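PDB 5K3H: acyl-coenzyme A oxidase acox-1.1, which catalyses the first step of peroxisomal beta-oxidation, the FAD-dependent desaturation of acyl-CoA chains by molecular oxygen to trans-2-enoyl-CoA with release of hydrogen peroxide. Local coordinates for residues G301-L306 with A353-G358; S307-I312 with E400-A405; E336-Q341 with F602-I607; R343-I348 with P609-L614. All blocks are in the same frame, centred on the assembly; numbering follows the deposited sequence.

Interaction 1 of 4, residues G301-L306 with A353-G358; sequences GQAIML and AFQFAG
A303 meets F354 where two antiparallel helices come closest, consistent with the small methyl group at the crossing point. The segment axes are 8.6 Å apart with an angle of 164° between their directions, and A303 CB lies 3.9 Å from F354 CB. The same methyl also packs against the start of the next residue, 3.9 Å from Q355 N, so the tight part of the contact is one alanine set against the backbone and first side-chain carbon of the facing turn. One turn further along, L306 CD2 reaches F354 CE2 at 3.9 Å; the leucine approaches the phenyl ring obliquely, the two side chains crossing at roughly a right angle. Helices 300-319 and 338-367 are consecutive helices of the C-alpha1 region, part of the helical bundle characteristic of acyl-CoA oxidases and dehydrogenases, and F354 also packs on a third helix, 382-408, through Q397 and T398. Q355 forms the buried polar flank of the tight part. It sends CG away from its own backbone N (chi1 -177°) and then bends, which brings OE1 back to 3.9 Å from A303 CB; its amide hydrogen-bonds to I34 O through NE2 and to T300 OG1 through OE1. The loose side belongs to Q302 and M305, both partly exposed and neither touching the facing segment: Q302 turns its amide off to A427 O, while M305 packs on V426 and A427.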
loop_
_atom_site.group_PDB
_atom_site.type_symbol
_atom_site.label_atom_id
_atom_site.label_comp_id
_atom_site.label_asym_id
_atom_site.label_seq_id
_atom_site.Cartn_x
_atom_site.Cartn_y
_atom_site.Cartn_z
ATOM N N GLY B 301 -9.365 -4.848 15.782
ATOM C CA GLY B 301 -8.971 -3.574 15.216
ATOM C C GLY B 301 -8.782 -3.653 13.716
ATOM O O GLY B 301 -9.180 -2.746 12.981
ATOM N N GLN B 302 -8.189 -4.750 13.237
ATOM C CA GLN B 302 -7.970 -4.922 11.804
ATOM C C GLN B 302 -9.293 -5.037 11.052
ATOM O O GLN B 302 -9.446 -4.466 9.965
ATOM C CB GLN B 302 -7.108 -6.163 11.562
ATOM C CG GLN B 302 -5.652 -6.083 12.071
ATOM C CD GLN B 302 -4.796 -5.107 11.279
ATOM O OE1 GLN B 302 -4.858 -5.069 10.057
ATOM N NE2 GLN B 302 -3.991 -4.320 11.970
ATOM N N ALA B 303 -10.259 -5.766 11.614
ATOM C CA ALA B 303 -11.548 -5.937 10.953
ATOM C C ALA B 303 -12.286 -4.616 10.849
ATOM O O ALA B 303 -12.971 -4.354 9.851
ATOM C CB ALA B 303 -12.397 -6.960 11.719
ATOM N N ILE B 304 -12.173 -3.784 11.888
ATOM C CA ILE B 304 -12.801 -2.468 11.889
ATOM C C ILE B 304 -12.150 -1.568 10.850
ATOM O O ILE B 304 -12.843 -0.895 10.076
ATOM C CB ILE B 304 -12.761 -1.879 13.319
ATOM C CG1 ILE B 304 -13.846 -2.571 14.168
ATOM C CG2 ILE B 304 -12.937 -0.360 13.325
ATOM C CD1 ILE B 304 -13.853 -2.258 15.602
ATOM N N MET B 305 -10.815 -1.570 10.780
ATOM C CA MET B 305 -10.143 -0.771 9.757
ATOM C C MET B 305 -10.555 -1.208 8.368
ATOM O O MET B 305 -10.813 -0.372 7.502
ATOM C CB MET B 305 -8.630 -0.895 9.867
ATOM C CG MET B 305 -8.089 -0.653 11.237
ATOM S SD MET B 305 -7.875 1.086 11.531
ATOM C CE MET B 305 -6.140 0.977 11.749
ATOM N N LEU B 306 -10.559 -2.524 8.116
ATOM C CA LEU B 306 -10.979 -3.023 6.809
ATOM C C LEU B 306 -12.395 -2.594 6.528
ATOM O O LEU B 306 -12.693 -2.078 5.450
ATOM C CB LEU B 306 -10.821 -4.552 6.745
ATOM C CG LEU B 306 -11.070 -5.332 5.436
ATOM C CD1 LEU B 306 -10.352 -4.754 4.246
ATOM C CD2 LEU B 306 -10.683 -6.796 5.592
ATOM N N ALA B 353 -15.221 -12.299 8.677
ATOM C CA ALA B 353 -14.455 -13.489 9.036
ATOM C C ALA B 353 -13.433 -13.180 10.118
ATOM O O ALA B 353 -13.241 -13.980 11.038
ATOM C CB ALA B 353 -13.763 -14.076 7.802
ATOM N N PHE B 354 -12.766 -12.029 10.032
ATOM C CA PHE B 354 -11.781 -11.676 11.051
ATOM C C PHE B 354 -12.453 -11.382 12.383
ATOM O O PHE B 354 -11.962 -11.794 13.432
ATOM C CB PHE B 354 -10.966 -10.462 10.608
ATOM C CG PHE B 354 -10.159 -10.678 9.360
ATOM C CD1 PHE B 354 -9.861 -11.959 8.906
ATOM C CD2 PHE B 354 -9.739 -9.592 8.603
ATOM C CE1 PHE B 354 -9.129 -12.142 7.730
ATOM C CE2 PHE B 354 -9.011 -9.778 7.443
ATOM C CZ PHE B 354 -8.697 -11.050 7.013
ATOM N N GLN B 355 -13.583 -10.669 12.363
ATOM C CA GLN B 355 -14.297 -10.357 13.596
ATOM C C GLN B 355 -14.734 -11.630 14.302
ATOM O O GLN B 355 -14.653 -11.735 15.525
ATOM C CB GLN B 355 -15.506 -9.462 13.274
ATOM C CG GLN B 355 -16.317 -8.994 14.493
ATOM C CD GLN B 355 -15.615 -7.858 15.277
ATOM O OE1 GLN B 355 -14.431 -7.561 15.049
ATOM N NE2 GLN B 355 -16.353 -7.218 16.193
ATOM N N PHE B 356 -15.200 -12.614 13.543
ATOM C CA PHE B 356 -15.637 -13.868 14.145
ATOM C C PHE B 356 -14.460 -14.707 14.630
ATOM O O PHE B 356 -14.588 -15.399 15.646
ATOM C CB PHE B 356 -16.512 -14.632 13.152
ATOM C CG PHE B 356 -17.774 -13.902 12.791
ATOM C CD1 PHE B 356 -18.354 -13.007 13.694
ATOM C CD2 PHE B 356 -18.383 -14.096 11.557
ATOM C CE1 PHE B 356 -19.520 -12.301 13.365
ATOM C CE2 PHE B 356 -19.543 -13.414 11.226
ATOM C CZ PHE B 356 -20.123 -12.517 12.129
ATOM N N ALA B 357 -13.317 -14.667 13.935
ATOM C CA ALA B 357 -12.123 -15.375 14.408
ATOM C C ALA B 357 -11.572 -14.752 15.692
ATOM O O ALA B 357 -11.194 -15.462 16.628
ATOM C CB ALA B 357 -11.050 -15.374 13.325
ATOM N N GLY B 358 -11.514 -13.424 15.753
ATOM C CA GLY B 358 -11.149 -12.783 16.995
ATOM C C GLY B 358 -12.046 -13.200 18.145
ATOM O O GLY B 358 -11.575 -13.409 19.269
#

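Interaction 2 of 4, residues S307-I312 with E400-A405; sequences SYALNI and EGIEQA
A309 and A405 bring their methyl groups together at the heart of this wholly buried contact between two nearly parallel helices, whose segment axes run 8.8 Å apart at 19°. The apolar contacts carry it. A309 CB lies 3.9 Å from A405 CB and equally near I402 CG2, so one methyl is received between two side chains a turn apart on the facing helix. Both branches of I402 border it: CG2, opposite the backbone N across the CA-CB bond, makes the nearer approach, with CG1 at 4.0 Å from A309 CB. L310 adds a marginal touch, CD2 to A405 CB. Side chain also meets backbone, for A405 CB rests 3.8 Å from A309 O. Close alanine-to-alanine packing here joins helices 300-319 and 382-408 within the C-alpha1 helical bundle of the acyl-CoA oxidase family, and I402 extends the apolar layer to I420 and Y424 of helix 420-428. The polar interactions lie away from the interface. N311 ND2 donates to S307 O at 2.8 Å, nearly straight at 168° but well above the carbonyl plane; N311 N reaches that oxygen from the other face, so two donors grip it. ND2 is also bonded to L615 O. Among the charged groups, E400 forms a salt bridge with R350 and E403 with R406. Q404, a polar ATP-binding residue, packs against R343 and F347.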
loop_
_atom_site.group_PDB
_atom_site.type_symbol
_atom_site.label_atom_id
_atom_site.label_comp_id
_atom_site.label_asym_id
_atom_site.label_seq_id
_atom_site.Cartn_x
_atom_site.Cartn_y
_atom_site.Cartn_z
ATOM N N SER B 307 -13.255 -2.683 7.533
ATOM C CA SER B 307 -14.638 -2.257 7.360
ATOM C C SER B 307 -14.743 -0.735 7.167
ATOM O O SER B 307 -15.581 -0.274 6.380
ATOM C CB SER B 307 -15.476 -2.743 8.547
ATOM O OG SER B 307 -16.864 -2.486 8.340
ATOM N N TYR B 308 -13.905 0.072 7.845
ATOM C CA TYR B 308 -13.850 1.497 7.508
ATOM C C TYR B 308 -13.679 1.675 6.015
ATOM O O TYR B 308 -14.442 2.406 5.371
ATOM C CB TYR B 308 -12.690 2.227 8.196
ATOM C CG TYR B 308 -12.820 2.554 9.657
ATOM C CD1 TYR B 308 -14.053 2.565 10.302
ATOM C CD2 TYR B 308 -11.679 2.824 10.412
ATOM C CE1 TYR B 308 -14.136 2.849 11.664
ATOM C CE2 TYR B 308 -11.757 3.113 11.767
ATOM C CZ TYR B 308 -12.984 3.115 12.386
ATOM O OH TYR B 308 -13.043 3.400 13.738
ATOM N N ALA B 309 -12.648 1.027 5.452
ATOM C CA ALA B 309 -12.316 1.237 4.046
ATOM C C ALA B 309 -13.427 0.747 3.126
ATOM O O ALA B 309 -13.743 1.400 2.125
ATOM C CB ALA B 309 -10.994 0.548 3.720
ATOM N N LEU B 310 -14.072 -0.371 3.473
ATOM C CA LEU B 310 -15.101 -0.906 2.586
ATOM C C LEU B 310 -16.384 -0.089 2.650
ATOM O O LEU B 310 -17.048 0.109 1.622
ATOM C CB LEU B 310 -15.363 -2.373 2.925
ATOM C CG LEU B 310 -14.181 -3.292 2.586
ATOM C CD1 LEU B 310 -14.323 -4.604 3.347
ATOM C CD2 LEU B 310 -14.114 -3.524 1.103
ATOM N N ASN B 311 -16.745 0.420 3.838
ATOM C CA ASN B 311 -17.840 1.385 3.913
ATOM C C ASN B 311 -17.589 2.543 2.945
ATOM O O ASN B 311 -18.482 2.961 2.197
ATOM C CB ASN B 311 -17.978 1.906 5.339
ATOM C CG ASN B 311 -18.904 1.045 6.205
ATOM O OD1 ASN B 311 -20.108 1.262 6.241
ATOM N ND2 ASN B 311 -18.329 0.066 6.918
ATOM N N ILE B 312 -16.374 3.079 2.950
ATOM C CA ILE B 312 -16.067 4.225 2.101
ATOM C C ILE B 312 -16.167 3.844 0.631
ATOM O O ILE B 312 -16.878 4.494 -0.149
ATOM C CB ILE B 312 -14.675 4.786 2.448
ATOM C CG1 ILE B 312 -14.680 5.337 3.879
ATOM C CG2 ILE B 312 -14.224 5.804 1.383
ATOM C CD1 ILE B 312 -13.310 5.386 4.522
ATOM N N GLU B 400 -4.156 -5.785 2.081
ATOM C CA GLU B 400 -4.576 -6.084 0.709
ATOM C C GLU B 400 -5.976 -5.539 0.419
ATOM O O GLU B 400 -6.197 -4.876 -0.602
ATOM C CB GLU B 400 -4.522 -7.597 0.493
ATOM C CG GLU B 400 -5.139 -8.103 -0.810
ATOM C CD GLU B 400 -5.284 -9.652 -0.878
ATOM O OE1 GLU B 400 -4.678 -10.392 -0.028
ATOM O OE2 GLU B 400 -6.024 -10.122 -1.798
ATOM N N GLY B 401 -6.929 -5.764 1.328
ATOM C CA GLY B 401 -8.294 -5.319 1.073
ATOM C C GLY B 401 -8.469 -3.813 1.124
ATOM O O GLY B 401 -9.141 -3.233 0.271
ATOM N N ILE B 402 -7.817 -3.152 2.079
ATOM C CA ILE B 402 -7.894 -1.696 2.162
ATOM C C ILE B 402 -7.335 -1.069 0.890
ATOM O O ILE B 402 -7.856 -0.064 0.393
ATOM C CB ILE B 402 -7.140 -1.187 3.408
ATOM C CG1 ILE B 402 -7.782 -1.681 4.699
ATOM C CG2 ILE B 402 -7.123 0.339 3.423
ATOM C CD1 ILE B 402 -6.943 -1.435 5.880
ATOM N N GLU B 403 -6.272 -1.664 0.333
ATOM C CA GLU B 403 -5.709 -1.158 -0.917
ATOM C C GLU B 403 -6.658 -1.376 -2.094
ATOM O O GLU B 403 -6.865 -0.461 -2.901
ATOM C CB GLU B 403 -4.363 -1.827 -1.194
ATOM C CG GLU B 403 -3.513 -1.142 -2.249
ATOM C CD GLU B 403 -3.072 0.269 -1.859
ATOM O OE1 GLU B 403 -2.784 0.503 -0.655
ATOM O OE2 GLU B 403 -3.022 1.156 -2.757
ATOM N N GLN B 404 -7.290 -2.554 -2.183
ATOM C CA GLN B 404 -8.311 -2.761 -3.209
ATOM C C GLN B 404 -9.435 -1.747 -3.074
ATOM O O GLN B 404 -9.925 -1.220 -4.079
ATOM C CB GLN B 404 -8.856 -4.179 -3.128
ATOM C CG GLN B 404 -7.861 -5.206 -3.599
ATOM C CD GLN B 404 -7.392 -4.950 -5.024
ATOM O OE1 GLN B 404 -8.194 -4.751 -5.931
ATOM N NE2 GLN B 404 -6.086 -4.953 -5.225
ATOM N N ALA B 405 -9.840 -1.448 -1.832
ATOM C CA ALA B 405 -10.860 -0.429 -1.574
ATOM C C ALA B 405 -10.400 0.956 -2.036
ATOM O O ALA B 405 -11.186 1.723 -2.609
ATOM C CB ALA B 405 -11.211 -0.409 -0.085
#

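Interaction 3 of 4, residues E336-Q341 with F602-I607; sequences EYQTQQ and FYLQKI
L604 inserts its branched end against the first turn of helix 338-367, where Q338 and Q341 receive it. Its CD2 methyl lies 3.8 Å from Q341 O, while CD1 lies 4.2 Å from Q338 CG, the Q338 and L604 side chains crossing at about a right angle. With CG opposite its own carbonyl carbon (chi1 -70°), L604 divides its two methyls between these neighbours. Q341 extends its chain to place OE1 3.8 Å from L604 CB, a van der Waals approach; no hydrogen bond links the two segments. The second shell fixes both glutamines. Q341 NE2 is bonded to L335 O, which ties the amide back to the chain just ahead of its helix. Q338 has its polar end turned to the other subunit: OE1 accepts from V529 N of the second subunit, and the backbone N of Q338 is bonded to N525 OD1 of that subunit. L604 also packs on H342 and F345 of helix 338-367 and on L569 of helix 557-577. Y337 occupies the N-cap position, with its backbone oxygen accepting from Q341 N at 3.0 Å. The C-terminal helical region thus packs on the C-alpha1 region at a helix start beside the dimer interface, where Q340 and Q341 belong to the FAD-binding site shared between the two subunits, a composite site of the acyl-CoA oxidase dimer.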
loop_
_atom_site.group_PDB
_atom_site.type_symbol
_atom_site.label_atom_id
_atom_site.label_comp_id
_atom_site.label_asym_id
_atom_site.label_seq_id
_atom_site.Cartn_x
_atom_site.Cartn_y
_atom_site.Cartn_z
ATOM N N GLU B 336 -22.142 -1.589 -10.253
ATOM C CA GLU B 336 -22.763 -2.500 -11.217
ATOM C C GLU B 336 -21.756 -3.464 -11.840
ATOM O O GLU B 336 -22.150 -4.557 -12.269
ATOM C CB GLU B 336 -23.420 -1.666 -12.330
ATOM C CG GLU B 336 -24.782 -2.120 -12.790
ATOM C CD GLU B 336 -25.784 -2.176 -11.662
ATOM O OE1 GLU B 336 -26.200 -1.097 -11.169
ATOM O OE2 GLU B 336 -26.120 -3.317 -11.251
ATOM N N TYR B 337 -20.468 -3.102 -11.870
ATOM C CA TYR B 337 -19.465 -3.858 -12.602
ATOM C C TYR B 337 -18.991 -5.070 -11.810
ATOM O O TYR B 337 -18.653 -4.952 -10.625
ATOM C CB TYR B 337 -18.259 -2.974 -12.922
ATOM C CG TYR B 337 -18.556 -1.835 -13.868
ATOM C CD1 TYR B 337 -19.027 -2.087 -15.156
ATOM C CD2 TYR B 337 -18.367 -0.504 -13.482
ATOM C CE1 TYR B 337 -19.318 -1.059 -16.048
ATOM C CE2 TYR B 337 -18.661 0.552 -14.377
ATOM C CZ TYR B 337 -19.131 0.245 -15.660
ATOM O OH TYR B 337 -19.425 1.244 -16.543
ATOM N N GLN B 338 -18.936 -6.240 -12.476
ATOM C CA GLN B 338 -18.418 -7.441 -11.825
ATOM C C GLN B 338 -17.018 -7.195 -11.295
ATOM O O GLN B 338 -16.634 -7.669 -10.217
ATOM C CB GLN B 338 -18.403 -8.601 -12.809
ATOM C CG GLN B 338 -18.010 -9.925 -12.160
ATOM C CD GLN B 338 -17.811 -11.019 -13.172
ATOM O OE1 GLN B 338 -16.877 -10.985 -13.967
ATOM N NE2 GLN B 338 -18.715 -11.987 -13.171
ATOM N N THR B 339 -16.256 -6.427 -12.050
ATOM C CA THR B 339 -14.889 -6.080 -11.712
ATOM C C THR B 339 -14.814 -5.296 -10.408
ATOM O O THR B 339 -13.902 -5.517 -9.604
ATOM C CB THR B 339 -14.337 -5.313 -12.921
ATOM O OG1 THR B 339 -13.463 -6.168 -13.692
ATOM C CG2 THR B 339 -13.741 -3.974 -12.559
ATOM N N GLN B 340 -15.780 -4.403 -10.160
ATOM C CA GLN B 340 -15.816 -3.643 -8.903
ATOM C C GLN B 340 -16.295 -4.514 -7.742
ATOM O O GLN B 340 -15.731 -4.470 -6.636
ATOM C CB GLN B 340 -16.749 -2.444 -9.040
ATOM C CG GLN B 340 -16.674 -1.414 -7.920
ATOM C CD GLN B 340 -15.566 -0.393 -8.123
ATOM O OE1 GLN B 340 -14.582 -0.635 -8.834
ATOM N NE2 GLN B 340 -15.737 0.774 -7.522
ATOM N N GLN B 341 -17.338 -5.310 -7.978
ATOM C CA GLN B 341 -17.819 -6.218 -6.950
ATOM C C GLN B 341 -16.725 -7.200 -6.537
ATOM O O GLN B 341 -16.551 -7.480 -5.344
ATOM C CB GLN B 341 -19.050 -6.958 -7.474
ATOM C CG GLN B 341 -20.186 -6.016 -7.876
ATOM C CD GLN B 341 -21.439 -6.747 -8.340
ATOM O OE1 GLN B 341 -21.487 -7.984 -8.341
ATOM N NE2 GLN B 341 -22.468 -5.990 -8.708
ATOM N N PHE B 602 -21.449 -16.060 -9.001
ATOM C CA PHE B 602 -22.831 -16.090 -8.538
ATOM C C PHE B 602 -22.998 -15.353 -7.211
ATOM O O PHE B 602 -23.905 -14.531 -7.065
ATOM C CB PHE B 602 -23.332 -17.531 -8.404
ATOM C CG PHE B 602 -24.730 -17.628 -7.828
ATOM C CD1 PHE B 602 -25.848 -17.471 -8.648
ATOM C CD2 PHE B 602 -24.925 -17.842 -6.466
ATOM C CE1 PHE B 602 -27.133 -17.561 -8.130
ATOM C CE2 PHE B 602 -26.205 -17.913 -5.928
ATOM C CZ PHE B 602 -27.311 -17.779 -6.757
ATOM N N TYR B 603 -22.135 -15.624 -6.224
ATOM C CA TYR B 603 -22.354 -15.001 -4.920
ATOM C C TYR B 603 -21.977 -13.521 -4.902
ATOM O O TYR B 603 -22.526 -12.775 -4.087
ATOM C CB TYR B 603 -21.607 -15.755 -3.812
ATOM C CG TYR B 603 -22.352 -16.991 -3.334
ATOM C CD1 TYR B 603 -23.419 -16.884 -2.467
ATOM C CD2 TYR B 603 -21.999 -18.269 -3.794
ATOM C CE1 TYR B 603 -24.104 -18.016 -2.036
ATOM C CE2 TYR B 603 -22.683 -19.408 -3.389
ATOM C CZ TYR B 603 -23.731 -19.282 -2.503
ATOM O OH TYR B 603 -24.416 -20.415 -2.081
ATOM N N LEU B 604 -21.133 -13.054 -5.822
ATOM C CA LEU B 604 -20.989 -11.611 -5.983
ATOM C C LEU B 604 -22.355 -10.957 -6.217
ATOM O O LEU B 604 -22.765 -10.052 -5.477
ATOM C CB LEU B 604 -20.055 -11.310 -7.155
ATOM C CG LEU B 604 -18.565 -11.632 -6.970
ATOM C CD1 LEU B 604 -17.749 -11.313 -8.254
ATOM C CD2 LEU B 604 -17.992 -10.927 -5.699
ATOM N N GLN B 605 -23.093 -11.449 -7.216
ATOM C CA GLN B 605 -24.428 -10.942 -7.516
ATOM C C GLN B 605 -25.385 -11.129 -6.333
ATOM O O GLN B 605 -26.246 -10.277 -6.068
ATOM C CB GLN B 605 -24.936 -11.671 -8.771
ATOM C CG GLN B 605 -26.468 -11.770 -8.962
ATOM C CD GLN B 605 -27.086 -12.987 -8.232
ATOM O OE1 GLN B 605 -26.439 -14.038 -8.093
ATOM N NE2 GLN B 605 -28.353 -12.846 -7.779
ATOM N N LYS B 606 -25.250 -12.247 -5.611
ATOM C CA LYS B 606 -26.125 -12.521 -4.476
ATOM C C LYS B 606 -25.853 -11.558 -3.327
ATOM O O LYS B 606 -26.781 -11.145 -2.609
ATOM C CB LYS B 606 -25.946 -13.982 -4.039
ATOM C CG LYS B 606 -26.968 -14.445 -3.019
ATOM C CD LYS B 606 -28.191 -14.987 -3.758
ATOM C CE LYS B 606 -29.414 -15.030 -2.894
ATOM N NZ LYS B 606 -29.071 -15.394 -1.508
ATOM N N ILE B 607 -24.582 -11.185 -3.138
ATOM C CA ILE B 607 -24.209 -10.308 -2.037
ATOM C C ILE B 607 -24.638 -8.867 -2.322
ATOM O O ILE B 607 -25.018 -8.129 -1.396
ATOM C CB ILE B 607 -22.688 -10.408 -1.814
ATOM C CG1 ILE B 607 -22.297 -11.772 -1.221
ATOM C CG2 ILE B 607 -22.195 -9.276 -0.922
ATOM C CD1 ILE B 607 -22.853 -12.025 0.134
#

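Interaction 4 of 4, residues R343-I348 with P609-L614; sequences RLFPFI and PNAVSL
F345 and A611 lie on helical segments that diverge at 55°, with their axes no closer than 11.0 Å and the CA atoms of F345 and A611 7.1 Å apart. Both segments carry breaks in their helical hydrogen bonding. In 343-348 the irregularity falls at P346, whose ring nitrogen can donate no hydrogen, and at F347; L344 O accepts from F347 N at 3.0 Å and also from I348 N. In 609-614, P609 likewise sits where the bonding lapses. At this separation longer side chains have to bridge the gap. F345 does so with CG set opposite its carbonyl carbon (chi1 -61°), carrying the outer part of its ring to A611: CE1 comes within 3.5 Å of A611 CB, CZ follows at 3.8 Å, and the methyl meets the ring obliquely. Helix 338-367 of the C-alpha1 region is joined here to helix 590-616 of the C-terminal helical region, with helix 557-577 packing alongside, where L569 touches F345 and L566 touches L614. I348 works with both branches, CD1 lying 4.2 Å from A611 CB and CG2 4.2 Å from L614 CB, so it spans a whole turn of the facing helix. The backbone oxygen of L614 is bonded to Y352 OH, one turn beyond I348. The side chain of R343, an FAD-binding residue, lies away from this contact, packing on M407 and on M438 of the second subunit.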
loop_
_atom_site.group_PDB
_atom_site.type_symbol
_atom_site.label_atom_id
_atom_site.label_comp_id
_atom_site.label_asym_id
_atom_site.label_seq_id
_atom_site.Cartn_x
_atom_site.Cartn_y
_atom_site.Cartn_z
ATOM N N ARG B 343 -13.593 -6.769 -6.436
ATOM C CA ARG B 343 -12.528 -6.162 -5.650
ATOM C C ARG B 343 -13.024 -5.580 -4.325
ATOM O O ARG B 343 -12.211 -5.062 -3.550
ATOM C CB ARG B 343 -11.818 -5.082 -6.485
ATOM C CG ARG B 343 -12.502 -3.728 -6.461
ATOM C CD ARG B 343 -12.025 -2.837 -7.586
ATOM N NE ARG B 343 -10.583 -2.800 -7.658
ATOM C CZ ARG B 343 -9.892 -2.006 -8.476
ATOM N NH1 ARG B 343 -10.534 -1.176 -9.297
ATOM N NH2 ARG B 343 -8.556 -2.052 -8.473
ATOM N N LEU B 344 -14.323 -5.681 -4.028
ATOM C CA LEU B 344 -14.890 -5.206 -2.773
ATOM C C LEU B 344 -15.512 -6.322 -1.948
ATOM O O LEU B 344 -15.177 -6.463 -0.763
ATOM C CB LEU B 344 -15.964 -4.124 -3.049
ATOM C CG LEU B 344 -15.633 -2.733 -3.630
ATOM C CD1 LEU B 344 -16.920 -2.027 -3.895
ATOM C CD2 LEU B 344 -14.735 -1.874 -2.708
ATOM N N PHE B 345 -16.440 -7.108 -2.528
ATOM C CA PHE B 345 -17.291 -7.994 -1.732
ATOM C C PHE B 345 -16.500 -9.114 -1.059
ATOM O O PHE B 345 -16.847 -9.503 0.063
ATOM C CB PHE B 345 -18.425 -8.603 -2.560
ATOM C CG PHE B 345 -19.379 -7.594 -3.152
ATOM C CD1 PHE B 345 -19.370 -6.266 -2.742
ATOM C CD2 PHE B 345 -20.234 -7.966 -4.196
ATOM C CE1 PHE B 345 -20.223 -5.343 -3.326
ATOM C CE2 PHE B 345 -21.077 -7.062 -4.775
ATOM C CZ PHE B 345 -21.078 -5.745 -4.344
ATOM N N PRO B 346 -15.463 -9.689 -1.680
ATOM C CA PRO B 346 -14.699 -10.703 -0.956
ATOM C C PRO B 346 -14.041 -10.172 0.304
ATOM O O PRO B 346 -13.739 -10.963 1.203
ATOM C CB PRO B 346 -13.669 -11.178 -1.995
ATOM C CG PRO B 346 -14.297 -10.911 -3.322
ATOM C CD PRO B 346 -15.019 -9.606 -3.092
ATOM N N PHE B 347 -13.793 -8.870 0.389
ATOM C CA PHE B 347 -13.179 -8.262 1.560
ATOM C C PHE B 347 -14.204 -7.847 2.598
ATOM O O PHE B 347 -13.859 -7.721 3.780
ATOM C CB PHE B 347 -12.337 -7.069 1.124
ATOM C CG PHE B 347 -11.248 -7.459 0.169
ATOM C CD1 PHE B 347 -10.123 -8.130 0.614
ATOM C CD2 PHE B 347 -11.382 -7.219 -1.196
ATOM C CE1 PHE B 347 -9.148 -8.520 -0.274
ATOM C CE2 PHE B 347 -10.388 -7.611 -2.095
ATOM C CZ PHE B 347 -9.281 -8.256 -1.632
ATOM N N ILE B 348 -15.456 -7.654 2.195
ATOM C CA ILE B 348 -16.506 -7.588 3.201
ATOM C C ILE B 348 -16.552 -8.904 3.953
ATOM O O ILE B 348 -16.560 -8.930 5.193
ATOM C CB ILE B 348 -17.867 -7.261 2.562
ATOM C CG1 ILE B 348 -17.756 -5.971 1.738
ATOM C CG2 ILE B 348 -18.928 -7.180 3.675
ATOM C CD1 ILE B 348 -19.032 -5.557 0.965
ATOM N N PRO B 609 -27.238 -6.816 -3.315
ATOM C CA PRO B 609 -28.326 -6.065 -2.653
ATOM C C PRO B 609 -28.108 -5.873 -1.166
ATOM O O PRO B 609 -28.699 -4.963 -0.569
ATOM C CB PRO B 609 -29.570 -6.930 -2.898
ATOM C CG PRO B 609 -29.195 -7.943 -3.868
ATOM C CD PRO B 609 -27.716 -8.074 -3.916
ATOM N N ASN B 610 -27.287 -6.707 -0.546
ATOM C CA ASN B 610 -27.030 -6.621 0.874
ATOM C C ASN B 610 -25.697 -5.969 1.176
ATOM O O ASN B 610 -25.354 -5.818 2.357
ATOM C CB ASN B 610 -27.067 -8.018 1.509
ATOM C CG ASN B 610 -28.454 -8.424 1.932
ATOM O OD1 ASN B 610 -29.273 -7.575 2.339
ATOM N ND2 ASN B 610 -28.743 -9.715 1.838
ATOM N N ALA B 611 -24.923 -5.616 0.143
ATOM C CA ALA B 611 -23.528 -5.224 0.369
ATOM C C ALA B 611 -23.432 -3.939 1.196
ATOM O O ALA B 611 -22.666 -3.876 2.164
ATOM C CB ALA B 611 -22.779 -5.095 -0.959
ATOM N N VAL B 612 -24.165 -2.888 0.800
ATOM C CA VAL B 612 -24.152 -1.640 1.570
ATOM C C VAL B 612 -24.704 -1.870 2.980
ATOM O O VAL B 612 -24.179 -1.326 3.961
ATOM C CB VAL B 612 -24.917 -0.524 0.819
ATOM C CG1 VAL B 612 -25.127 0.688 1.712
ATOM C CG2 VAL B 612 -24.145 -0.095 -0.439
ATOM N N SER B 613 -25.736 -2.714 3.119
ATOM C CA SER B 613 -26.314 -2.936 4.442
ATOM C C SER B 613 -25.366 -3.725 5.337
ATOM O O SER B 613 -25.254 -3.440 6.537
ATOM C CB SER B 613 -27.663 -3.628 4.312
ATOM O OG SER B 613 -28.564 -2.805 3.573
ATOM N N LEU B 614 -24.632 -4.682 4.764
ATOM C CA LEU B 614 -23.630 -5.425 5.529
ATOM C C LEU B 614 -22.560 -4.515 6.109
ATOM O O LEU B 614 -22.036 -4.790 7.196
ATOM C CB LEU B 614 -22.957 -6.488 4.648
ATOM C CG LEU B 614 -23.794 -7.724 4.318
ATOM C CD1 LEU B 614 -23.183 -8.450 3.162
ATOM C CD2 LEU B 614 -23.929 -8.646 5.557
#

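How the interactions relate
Helix 338-367 serves interactions 1, 3 and 4, while interactions 1 and 2 share helix 300-319. Interactions 3 and 4, with centres 9 Å apart, are successive turns of one helix pair: F345 CE2 lies 3.5 Å from L604 O. Interactions 2 and 4, 10 Å between centres, meet where G401 CA comes 3.4 Å from F347 CD1, and L306 CD1 joins interaction 1 to interaction 2 at 3.7 Å from I402 N. The nucleotide sites border this core: interactions 3 and 4 hold the FAD-binding residues Q340, Q341 and R343, and interaction 2 holds Q404 of the ATP site, its side chain about 11 Å from that of Q341.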